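TSR3 (Vulcanisaeta distributa, PDB 5APG) binds S-adenosylmethionine and probably transfers its aminocarboxypropyl group to a pseudouridine of 16S rRNA, the last step in making a hypermodified nucleoside. Local coordinates at residues A[20-23]-A[24-28]; A[117-120]-A[121-125]; A[150-153]-A[154-157]. All coordinates share one frame; numbering follows the deposited sequence.

Contact 1 of 3, residues A[20-23]-A[24-28]; sequences AIKL and VRFGF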
loop_
_atom_site.group_PDB
_atom_site.type_symbol
_atom_site.label_atom_id
_atom_site.label_comp_id
_atom_site.label_asym_id
_atom_site.label_seq_id
_atom_site.Cartn_x
_atom_site.Cartn_y
_atom_site.Cartn_z
ATOM N N ALA A 20 10.557 -2.260 2.800
ATOM C CA ALA A 20 9.937 -3.112 3.814
ATOM C C ALA A 20 10.960 -3.523 4.868
ATOM O O ALA A 20 10.655 -3.553 6.062
ATOM C CB ALA A 20 9.305 -4.341 3.175
ATOM N N ILE A 21 12.171 -3.842 4.423
ATOM C CA ILE A 21 13.260 -4.184 5.332
ATOM C C ILE A 21 13.509 -3.048 6.325
ATOM O O ILE A 21 13.745 -3.283 7.514
ATOM C CB ILE A 21 14.559 -4.500 4.554
ATOM C CG1 ILE A 21 14.425 -5.828 3.807
ATOM C CG2 ILE A 21 15.755 -4.546 5.488
ATOM C CD1 ILE A 21 14.166 -7.015 4.709
ATOM N N LYS A 22 13.427 -1.813 5.840
ATOM C CA LYS A 22 13.637 -0.650 6.696
ATOM C C LYS A 22 12.496 -0.462 7.699
ATOM O O LYS A 22 12.741 -0.142 8.861
ATOM C CB LYS A 22 13.812 0.611 5.849
ATOM C CG LYS A 22 14.621 1.695 6.544
ATOM C CD LYS A 22 14.972 2.814 5.581
ATOM C CE LYS A 22 15.867 3.835 6.242
ATOM N NZ LYS A 22 16.238 4.953 5.321
ATOM N N LEU A 23 11.257 -0.654 7.251
ATOM C CA LEU A 23 10.107 -0.675 8.159
ATOM C C LEU A 23 10.309 -1.649 9.313
ATOM O O LEU A 23 10.064 -1.320 10.476
ATOM C CB LEU A 23 8.826 -1.064 7.412
ATOM C CG LEU A 23 8.071 0.017 6.651
ATOM C CD1 LEU A 23 6.952 -0.617 5.827
ATOM C CD2 LEU A 23 7.523 1.041 7.630
ATOM N N VAL A 24 10.747 -2.856 8.975
ATOM C CA VAL A 24 10.928 -3.915 9.955
ATOM C C VAL A 24 12.084 -3.582 10.895
ATOM O O VAL A 24 11.988 -3.786 12.104
ATOM C CB VAL A 24 11.179 -5.269 9.261
ATOM C CG1 VAL A 24 11.531 -6.347 10.280
ATOM C CG2 VAL A 24 9.960 -5.667 8.436
ATOM N N ARG A 25 13.163 -3.049 10.331
ATOM C CA ARG A 25 14.350 -2.693 11.104
ATOM C C ARG A 25 14.026 -1.697 12.215
ATOM O O ARG A 25 14.623 -1.746 13.289
ATOM C CB ARG A 25 15.437 -2.122 10.185
ATOM C CG ARG A 25 16.801 -1.974 10.848
ATOM C CD ARG A 25 17.929 -1.923 9.820
ATOM N NE ARG A 25 17.825 -0.785 8.909
ATOM C CZ ARG A 25 18.276 0.434 9.186
ATOM N NH1 ARG A 25 18.859 0.679 10.351
ATOM N NH2 ARG A 25 18.143 1.414 8.300
ATOM N N PHE A 26 13.071 -0.806 11.966
ATOM C CA PHE A 26 12.698 0.197 12.962
ATOM C C PHE A 26 11.459 -0.196 13.768
ATOM O O PHE A 26 10.968 0.586 14.577
ATOM C CB PHE A 26 12.476 1.560 12.295
ATOM C CG PHE A 26 13.754 2.288 11.985
ATOM C CD1 PHE A 26 14.348 3.106 12.934
ATOM C CD2 PHE A 26 14.374 2.136 10.756
ATOM C CE1 PHE A 26 15.536 3.769 12.661
ATOM C CE2 PHE A 26 15.561 2.794 10.475
ATOM C CZ PHE A 26 16.141 3.610 11.431
ATOM N N GLY A 27 10.955 -1.405 13.544
ATOM C CA GLY A 27 9.869 -1.932 14.353
ATOM C C GLY A 27 8.458 -1.465 14.027
ATOM O O GLY A 27 7.548 -1.661 14.832
ATOM N N PHE A 28 8.267 -0.852 12.860
ATOM C CA PHE A 28 6.923 -0.469 12.416
ATOM C C PHE A 28 6.115 -1.672 11.942
ATOM O O PHE A 28 4.887 -1.628 11.878
ATOM C CB PHE A 28 6.993 0.557 11.286
ATOM C CG PHE A 28 7.413 1.929 11.731
ATOM C CD1 PHE A 28 6.571 2.704 12.513
ATOM C CD2 PHE A 28 8.633 2.457 11.340
ATOM C CE1 PHE A 28 6.946 3.978 12.907
ATOM C CE2 PHE A 28 9.015 3.729 11.732
ATOM C CZ PHE A 28 8.169 4.490 12.514
#
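Val-24 N bonds to Ala-20 O, Arg-25 N to Ile-21 O at 2.9 Å and Phe-26 N to Lys-22 O, which continues the helical hydrogen bonding to the end of helix 19-25. A Schellman motif then closes the helix. Phe-28 N reaches back to Leu-23 O at 3.0 Å, and Gly-27 N bonds to Val-24 O inside it. Gly-27 has a positive phi of 80°, which a residue without a side chain adopts easily. Leu-23 and Phe-28 pack at the bend, and their side chains cross at about a right angle. The CD2 branch of Leu-23 touches Phe-28 CB at 3.7 Å. On another side of the turn, Lys-22 has CG anti to its backbone N (chi1 -154°) and an extended chain beyond. It runs beside Phe-26 and points the same way, with Lys-22 CG 4.2 Å from Phe-26 CE2. The Phe-26 ring turns an edge to Lys-22 O, 3.4 Å from Phe-26 CD2. Phe-26 CE2 also sits over one face of the Arg-25 guanidinium, towards its rim. Lys-22 NZ bonds to Leu-135 O and to a bound MES, probably from the crystallisation liquor. In the fold, the helix is the crossover between the parallel strands 5-9 and 30-32. Leu-23 packs on Val-116 of helix 112-122 and Val-132 of helix 126-133, while Ala-20 meets Ile-7 of strand 5-9.

Contact 2 of 3, residues A[117-120]-A[121-125]; sequences AAAL and YIMGF
Leu-120 O accepts the N-H of Phe-125 at 2.7 Å. Met-123 N adds a weak second bond to it. The stronger bond of Met-123 N goes to Ala-119 O, at 3.1 Å. Just before it in the helix, Tyr-121 N bonds to Ala-117 O and Ile-122 N to Ala-118 O, both nearly straight. Gly-124 N is satisfied by Tyr-121 O at 3.0 Å. Met-123 O accepts a hydrogen bond from Arg-58 NH1 of helix 58-63, and Arg-58 also makes a cation-pi contact with the Phe-125 ring. Side chains lie against two of the bonded carbonyls. Ile-122 CD1 is 3.3 Å from Ala-118 O. Met-123, a selenomethionine, bends at chi3 (-63°), which brings Met-123 CE to 3.5 Å from Ala-119 O. Phe-125 crosses Leu-120 at about a right angle, and its ring edge faces Leu-120 O. A side chain at Gly-124 would collide with the carbonyl oxygen of Met-123. The bonds from Phe-125 N to Leu-120 O and from Gly-124 N to Tyr-121 O, with the positive phi of Gly-124, make a Schellman motif that ends helix 112-122, and Phe-125 already holds the N-cap position of helix 126-133.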
loop_
_atom_site.group_PDB
_atom_site.type_symbol
_atom_site.label_atom_id
_atom_site.label_comp_id
_atom_site.label_asym_id
_atom_site.label_seq_id
_atom_site.Cartn_x
_atom_site.Cartn_y
_atom_site.Cartn_z
ATOM N N ALA A 117 2.135 3.823 4.744
ATOM C CA ALA A 117 1.817 5.162 5.236
ATOM C C ALA A 117 0.466 5.653 4.717
ATOM O O ALA A 117 -0.314 6.242 5.466
ATOM C CB ALA A 117 2.908 6.130 4.847
ATOM N N ALA A 118 0.198 5.424 3.433
ATOM C CA ALA A 118 -1.094 5.790 2.855
ATOM C C ALA A 118 -2.246 5.086 3.574
ATOM O O ALA A 118 -3.259 5.709 3.906
ATOM C CB ALA A 118 -1.125 5.465 1.364
ATOM N N ALA A 119 -2.088 3.787 3.812
ATOM C CA ALA A 119 -3.112 3.013 4.500
ATOM C C ALA A 119 -3.356 3.574 5.899
ATOM O O ALA A 119 -4.502 3.763 6.312
ATOM C CB ALA A 119 -2.716 1.541 4.575
ATOM N N LEU A 120 -2.271 3.832 6.621
ATOM C CA LEU A 120 -2.352 4.425 7.956
ATOM C C LEU A 120 -3.078 5.769 7.936
ATOM O O LEU A 120 -3.978 6.019 8.744
ATOM C CB LEU A 120 -0.950 4.607 8.545
ATOM C CG LEU A 120 -0.197 3.337 8.954
ATOM C CD1 LEU A 120 1.232 3.666 9.391
ATOM C CD2 LEU A 120 -0.944 2.609 10.058
ATOM N N TYR A 121 -2.675 6.636 7.015
ATOM C CA TYR A 121 -3.273 7.964 6.902
ATOM C C TYR A 121 -4.783 7.872 6.667
ATOM O O TYR A 121 -5.573 8.513 7.362
ATOM C CB TYR A 121 -2.608 8.747 5.768
ATOM C CG TYR A 121 -2.929 10.228 5.769
ATOM C CD1 TYR A 121 -4.143 10.700 5.284
ATOM C CD2 TYR A 121 -2.015 11.155 6.259
ATOM C CE1 TYR A 121 -4.438 12.053 5.285
ATOM C CE2 TYR A 121 -2.300 12.511 6.266
ATOM C CZ TYR A 121 -3.512 12.952 5.778
ATOM O OH TYR A 121 -3.801 14.297 5.782
ATOM N N ILE A 122 -5.174 7.058 5.692
ATOM C CA ILE A 122 -6.581 6.911 5.315
ATOM C C ILE A 122 -7.415 6.393 6.486
ATOM O O ILE A 122 -8.567 6.790 6.667
ATOM C CB ILE A 122 -6.721 5.971 4.095
ATOM C CG1 ILE A 122 -6.213 6.677 2.836
ATOM C CG2 ILE A 122 -8.175 5.530 3.886
ATOM C CD1 ILE A 122 -5.742 5.725 1.760
HETATM N N MSE A 123 -6.816 5.536 7.306
HETATM C CA MSE A 123 -7.534 4.948 8.427
HETATM C C MSE A 123 -7.417 5.779 9.708
HETATM O O MSE A 123 -7.794 5.331 10.788
HETATM C CB MSE A 123 -7.042 3.519 8.660
HETATM C CG MSE A 123 -7.341 2.593 7.484
HETATM SE SE MSE A 123 -6.966 0.716 7.858
HETATM C CE MSE A 123 -5.049 0.833 8.145
ATOM N N GLY A 124 -6.895 6.996 9.585
ATOM C CA GLY A 124 -6.890 7.921 10.704
ATOM C C GLY A 124 -5.632 7.907 11.555
ATOM O O GLY A 124 -5.578 8.571 12.589
ATOM N N PHE A 125 -4.625 7.151 11.135
ATOM C CA PHE A 125 -3.352 7.129 11.854
ATOM C C PHE A 125 -2.356 8.070 11.183
ATOM O O PHE A 125 -1.304 7.643 10.710
ATOM C CB PHE A 125 -2.787 5.706 11.921
ATOM C CG PHE A 125 -3.721 4.711 12.553
ATOM C CD1 PHE A 125 -3.785 4.577 13.931
ATOM C CD2 PHE A 125 -4.529 3.904 11.768
ATOM C CE1 PHE A 125 -4.642 3.662 14.515
ATOM C CE2 PHE A 125 -5.389 2.986 12.343
ATOM C CZ PHE A 125 -5.446 2.865 13.719
#

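Contact 3 of 3, residues A[150-153]-A[154-157]; sequences LERY and AAGD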
loop_
_atom_site.group_PDB
_atom_site.type_symbol
_atom_site.label_atom_id
_atom_site.label_comp_id
_atom_site.label_asym_id
_atom_site.label_seq_id
_atom_site.Cartn_x
_atom_site.Cartn_y
_atom_site.Cartn_z
ATOM N N LEU A 150 -5.604 12.798 -0.374
ATOM C CA LEU A 150 -5.631 12.138 0.927
ATOM C C LEU A 150 -6.700 12.708 1.852
ATOM O O LEU A 150 -7.327 11.966 2.610
ATOM C CB LEU A 150 -4.260 12.239 1.597
ATOM C CG LEU A 150 -3.200 11.273 1.067
ATOM C CD1 LEU A 150 -1.824 11.638 1.603
ATOM C CD2 LEU A 150 -3.559 9.835 1.425
ATOM N N GLU A 151 -6.906 14.022 1.790
ATOM C CA GLU A 151 -7.931 14.679 2.597
ATOM C C GLU A 151 -9.312 14.126 2.267
ATOM O O GLU A 151 -10.127 13.887 3.160
ATOM C CB GLU A 151 -7.900 16.198 2.387
ATOM C CG GLU A 151 -8.883 16.980 3.259
ATOM C CD GLU A 151 -10.247 17.164 2.605
ATOM O OE1 GLU A 151 -10.309 17.209 1.359
ATOM O OE2 GLU A 151 -11.255 17.267 3.339
ATOM N N ARG A 152 -9.578 13.921 0.980
ATOM C CA ARG A 152 -10.845 13.349 0.542
ATOM C C ARG A 152 -10.919 11.863 0.875
ATOM O O ARG A 152 -11.935 11.379 1.366
ATOM C CB ARG A 152 -11.040 13.563 -0.962
ATOM C CG ARG A 152 -11.245 15.015 -1.379
ATOM C CD ARG A 152 -12.627 15.530 -0.992
ATOM N NE ARG A 152 -12.698 15.962 0.400
ATOM C CZ ARG A 152 -13.745 15.760 1.194
ATOM N NH1 ARG A 152 -14.818 15.128 0.738
ATOM N NH2 ARG A 152 -13.718 16.191 2.448
ATOM N N TYR A 153 -9.834 11.139 0.604
ATOM C CA TYR A 153 -9.790 9.704 0.892
ATOM C C TYR A 153 -9.988 9.414 2.382
ATOM O O TYR A 153 -10.654 8.445 2.752
ATOM C CB TYR A 153 -8.467 9.088 0.434
ATOM C CG TYR A 153 -8.220 9.153 -1.057
ATOM C CD1 TYR A 153 -9.276 9.208 -1.960
ATOM C CD2 TYR A 153 -6.925 9.146 -1.559
ATOM C CE1 TYR A 153 -9.044 9.264 -3.330
ATOM C CE2 TYR A 153 -6.683 9.203 -2.919
ATOM C CZ TYR A 153 -7.745 9.263 -3.800
ATOM O OH TYR A 153 -7.493 9.313 -5.153
ATOM N N ALA A 154 -9.405 10.253 3.232
ATOM C CA ALA A 154 -9.515 10.077 4.678
ATOM C C ALA A 154 -10.910 10.432 5.169
ATOM O O ALA A 154 -11.293 10.079 6.288
ATOM C CB ALA A 154 -8.465 10.918 5.402
ATOM N N ALA A 155 -11.668 11.135 4.335
ATOM C CA ALA A 155 -13.038 11.498 4.670
ATOM C C ALA A 155 -14.028 10.568 3.981
ATOM O O ALA A 155 -15.231 10.830 3.962
ATOM C CB ALA A 155 -13.313 12.942 4.291
ATOM N N GLY A 156 -13.511 9.483 3.410
ATOM C CA GLY A 156 -14.341 8.481 2.767
ATOM C C GLY A 156 -14.823 8.859 1.376
ATOM O O GLY A 156 -15.723 8.222 0.833
ATOM N N ASP A 157 -14.215 9.887 0.793
ATOM C CA ASP A 157 -14.631 10.382 -0.516
ATOM C C ASP A 157 -13.638 9.973 -1.606
ATOM O O ASP A 157 -12.499 10.438 -1.626
ATOM C CB ASP A 157 -14.784 11.904 -0.469
ATOM C CG ASP A 157 -15.163 12.502 -1.809
ATOM O OD1 ASP A 157 -15.581 11.755 -2.719
ATOM O OD2 ASP A 157 -15.043 13.735 -1.947
#
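Leu-150 O accepts the N-H of Ala-154 at 2.8 Å, and Ala-154 CB leans against the same oxygen. The Leu-150 side chain turns from this tail towards Leu-96 and Tyr-121. Glu-151 works through its carboxylate, which Arg-152 grips side-on in a salt bridge. Arg-152 NE bonds to Glu-151 OE1, and Arg-152 NH2 bonds to Glu-151 OE2 at 2.8 Å. Arg-152 was modelled in two conformers, and its side-chain contacts here belong to one of them. Its chain folds at chi2 (-73°) and chi3 (82°). The third nitrogen, Arg-152 NH1, extends the network with a nearly straight salt bridge to Asp-157 OD2 at 3.0 Å. That oxygen is met on its anti side, with the two flat groups 67° apart. Asp-157 OD1 is hydrogen-bonded to Ser-159 OG. Replacing Asp-157 by an alanine would probably leave Arg-152 NH1 without its carboxylate mate and take this partner from Ser-159 OG. Ala-155 CB lies over one face of the guanidinium. Arg-152 O takes the N-H groups of Ala-155 and Asp-157 from opposite faces of its plane. Asp-157 N to Arg-152 O, at 2.8 Å, and Gly-156 N to Tyr-153 O make a Schellman motif that ends helix 141-153, with Gly-156 at positive phi. Tyr-153 closes the segment. Its ring edge faces Asp-157 O, 3.5 Å from Tyr-153 CD1, and its hydroxyl bonds to Leu-95 O. Pro-160 of helix 160-165 packs on Tyr-153.

The three contacts come in series along the chain, and each caps a different helix at its C-terminal end: 19-25, 112-122 and 141-153. Contacts 2 and 3 are neighbours, with centres about 10 Å apart. They touch where Tyr-121 CE1 meets Leu-150 CB at 3.7 Å, which joins helices 112-122 and 141-153. Contact 1 lies about 17 Å from contact 2 and about 27 Å from contact 3, centre to centre. Helix 112-122 still links the first two, since helix 19-25 packs on it. Thr-19 at the start of helix 19-25 and Thr-112 at the start of helix 112-122 both bind S-adenosylmethionine, at the ends away from these caps.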